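Local coordinates for nonribosomal peptide synthase (Streptomyces sp. MJ635-86F5, PDB 5JJP), which probably adenylates an aliphatic beta-amino acid at the expense of ATP, as an adenylation enzyme of nonribosomal peptide synthesis, at residues 30-35 with 64-69. Numbering follows the deposited sequence.
Sequences NLRDYL and QLEAQA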
loop_
_atom_site.group_PDB
_atom_site.type_symbol
_atom_site.label_atom_id
_atom_site.label_comp_id
_atom_site.label_asym_id
_atom_site.label_seq_id
_atom_site.Cartn_x
_atom_site.Cartn_y
_atom_site.Cartn_z
ATOM N N ASN A 30 15.394 -4.129 3.455
ATOM C CA ASN A 30 14.996 -3.111 2.472
ATOM C C ASN A 30 13.865 -3.652 1.633
ATOM O O ASN A 30 13.867 -4.804 1.194
ATOM C CB ASN A 30 16.170 -2.762 1.594
ATOM C CG ASN A 30 15.952 -1.488 0.763
ATOM O OD1 ASN A 30 15.083 -1.428 -0.128
ATOM N ND2 ASN A 30 16.714 -0.441 1.091
ATOM N N LEU A 31 12.859 -2.843 1.420
ATOM C CA LEU A 31 11.669 -3.259 0.653
ATOM C C LEU A 31 12.059 -3.770 -0.719
ATOM O O LEU A 31 11.348 -4.604 -1.281
ATOM C CB LEU A 31 10.670 -2.087 0.489
ATOM C CG LEU A 31 9.876 -1.874 1.772
ATOM C CD1 LEU A 31 9.250 -0.498 1.877
ATOM C CD2 LEU A 31 8.808 -2.961 1.885
ATOM N N ARG A 32 13.179 -3.281 -1.238
ATOM C CA ARG A 32 13.616 -3.657 -2.534
ATOM C C ARG A 32 13.917 -5.131 -2.517
ATOM O O ARG A 32 13.625 -5.833 -3.480
ATOM C CB ARG A 32 14.867 -2.846 -2.906
ATOM C CG ARG A 32 15.672 -3.365 -4.057
ATOM C CD ARG A 32 15.005 -3.074 -5.358
ATOM N NE ARG A 32 15.880 -3.505 -6.443
ATOM C CZ ARG A 32 16.029 -4.756 -6.834
ATOM N NH1 ARG A 32 15.351 -5.702 -6.249
ATOM N NH2 ARG A 32 16.850 -5.042 -7.841
ATOM N N ASP A 33 14.524 -5.584 -1.423
ATOM C CA ASP A 33 14.920 -6.981 -1.309
ATOM C C ASP A 33 13.722 -7.808 -0.932
ATOM O O ASP A 33 13.435 -8.834 -1.576
ATOM C CB ASP A 33 16.048 -7.169 -0.303
ATOM C CG ASP A 33 17.263 -6.285 -0.618
ATOM O OD1 ASP A 33 17.596 -6.068 -1.797
ATOM O OD2 ASP A 33 17.899 -5.807 0.338
ATOM N N TYR A 34 13.006 -7.368 0.104
ATOM C CA TYR A 34 11.904 -8.166 0.627
ATOM C C TYR A 34 10.858 -8.403 -0.459
ATOM O O TYR A 34 10.370 -9.516 -0.606
ATOM C CB TYR A 34 11.279 -7.595 1.931
ATOM C CG TYR A 34 10.264 -8.563 2.488
ATOM C CD1 TYR A 34 10.668 -9.660 3.227
ATOM C CD2 TYR A 34 8.899 -8.424 2.221
ATOM C CE1 TYR A 34 9.741 -10.565 3.724
ATOM C CE2 TYR A 34 7.946 -9.310 2.728
ATOM C CZ TYR A 34 8.376 -10.395 3.464
ATOM O OH TYR A 34 7.482 -11.299 3.966
ATOM N N LEU A 35 10.492 -7.367 -1.195
ATOM C CA LEU A 35 9.378 -7.509 -2.124
ATOM C C LEU A 35 9.709 -8.472 -3.270
ATOM O O LEU A 35 8.810 -9.005 -3.868
ATOM C CB LEU A 35 8.941 -6.173 -2.693
ATOM C CG LEU A 35 8.408 -5.137 -1.680
ATOM C CD1 LEU A 35 7.794 -3.965 -2.422
ATOM C CD2 LEU A 35 7.397 -5.721 -0.722
ATOM N N GLN A 64 12.803 -9.123 -15.402
ATOM C CA GLN A 64 12.788 -7.879 -16.094
ATOM C C GLN A 64 12.521 -6.711 -15.158
ATOM O O GLN A 64 13.038 -5.642 -15.382
ATOM C CB GLN A 64 11.718 -7.846 -17.190
ATOM C CG GLN A 64 12.048 -8.790 -18.318
ATOM C CD GLN A 64 10.929 -8.944 -19.320
ATOM O OE1 GLN A 64 9.758 -9.075 -18.963
ATOM N NE2 GLN A 64 11.305 -9.040 -20.580
ATOM N N LEU A 65 11.656 -6.908 -14.166
ATOM C CA LEU A 65 11.283 -5.814 -13.287
ATOM C C LEU A 65 12.511 -5.419 -12.460
ATOM O O LEU A 65 12.786 -4.258 -12.315
ATOM C CB LEU A 65 10.116 -6.233 -12.387
ATOM C CG LEU A 65 9.616 -5.218 -11.358
ATOM C CD1 LEU A 65 9.118 -3.941 -11.990
ATOM C CD2 LEU A 65 8.485 -5.859 -10.576
ATOM N N GLU A 66 13.260 -6.398 -11.972
ATOM C CA GLU A 66 14.482 -6.102 -11.273
ATOM C C GLU A 66 15.499 -5.433 -12.144
ATOM O O GLU A 66 16.223 -4.560 -11.682
ATOM C CB GLU A 66 15.113 -7.354 -10.726
ATOM C CG GLU A 66 14.331 -7.974 -9.622
ATOM C CD GLU A 66 15.196 -8.772 -8.697
ATOM O OE1 GLU A 66 15.005 -9.997 -8.615
ATOM O OE2 GLU A 66 16.118 -8.165 -8.124
ATOM N N ALA A 67 15.641 -5.896 -13.393
ATOM C CA ALA A 67 16.625 -5.285 -14.300
ATOM C C ALA A 67 16.271 -3.804 -14.468
ATOM O O ALA A 67 17.148 -2.929 -14.469
ATOM C CB ALA A 67 16.667 -5.999 -15.661
ATOM N N GLN A 68 14.986 -3.536 -14.646
ATOM C CA GLN A 68 14.568 -2.160 -14.866
ATOM C C GLN A 68 14.781 -1.312 -13.558
ATOM O O GLN A 68 15.293 -0.187 -13.629
ATOM C CB GLN A 68 13.128 -2.118 -15.356
ATOM C CG GLN A 68 12.641 -0.745 -15.752
ATOM C CD GLN A 68 13.175 -0.281 -17.093
ATOM O OE1 GLN A 68 14.367 -0.358 -17.371
ATOM N NE2 GLN A 68 12.281 0.226 -17.944
ATOM N N ALA A 69 14.460 -1.883 -12.393
ATOM C CA ALA A 69 14.742 -1.250 -11.127
ATOM C C ALA A 69 16.218 -0.897 -10.993
ATOM O O ALA A 69 16.580 0.213 -10.563
ATOM C CB ALA A 69 14.317 -2.127 -9.972
HETATM O O HOH W 1 18.821 -7.061 -8.295
#
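R32 reaches from the first turn of helix 31-37 to E66 on helix 62-77, where its bonds across the two helices end on one carboxylate oxygen; D70 is a second carboxylate on the same guanidinium, paired with NH2. E66 OE2 lies at the edge of the guanidinium, in its plane, and receives R32 NH2 at 3.2 Å with an N-H...O angle of 147°. If the less certain NH1 is placed correctly, both nitrogens converge on OE2. The carboxylate stands 89° to the guanidinium plane and offers NH2 the anti lone pair of OE2. With CG anti to the backbone N (chi1 164°) and a bend at chi2, the arginine chain spans the distance between helices whose nearest CA atoms, those of R32 and A69, are still 9.0 Å apart. One turn on from E66, the methyl of A69 points toward helix 31-37, its CB 4.1 Å from R32 NE. A water bridges the salt-bridged pair, donating to E66 OE2 at 2.9 Å and accepting a weak bond from R32 NH2. N30 caps helix 31-37, its OD1 taking R32 N at 2.9 Å.

Helix 95-107 of this AMP-binding (ANL) family chain lies alongside, with S106 against R32 and L102 against A69. With R32 replaced by an alanine, E66 would probably keep K40, its partner at OE1, but E66 and D70 would lose their shared cation. Acids and bases thus alternate as D70, R32, E66 and K40, a network that ties the two N-terminal helices together by charge and probably favours an ionised E66.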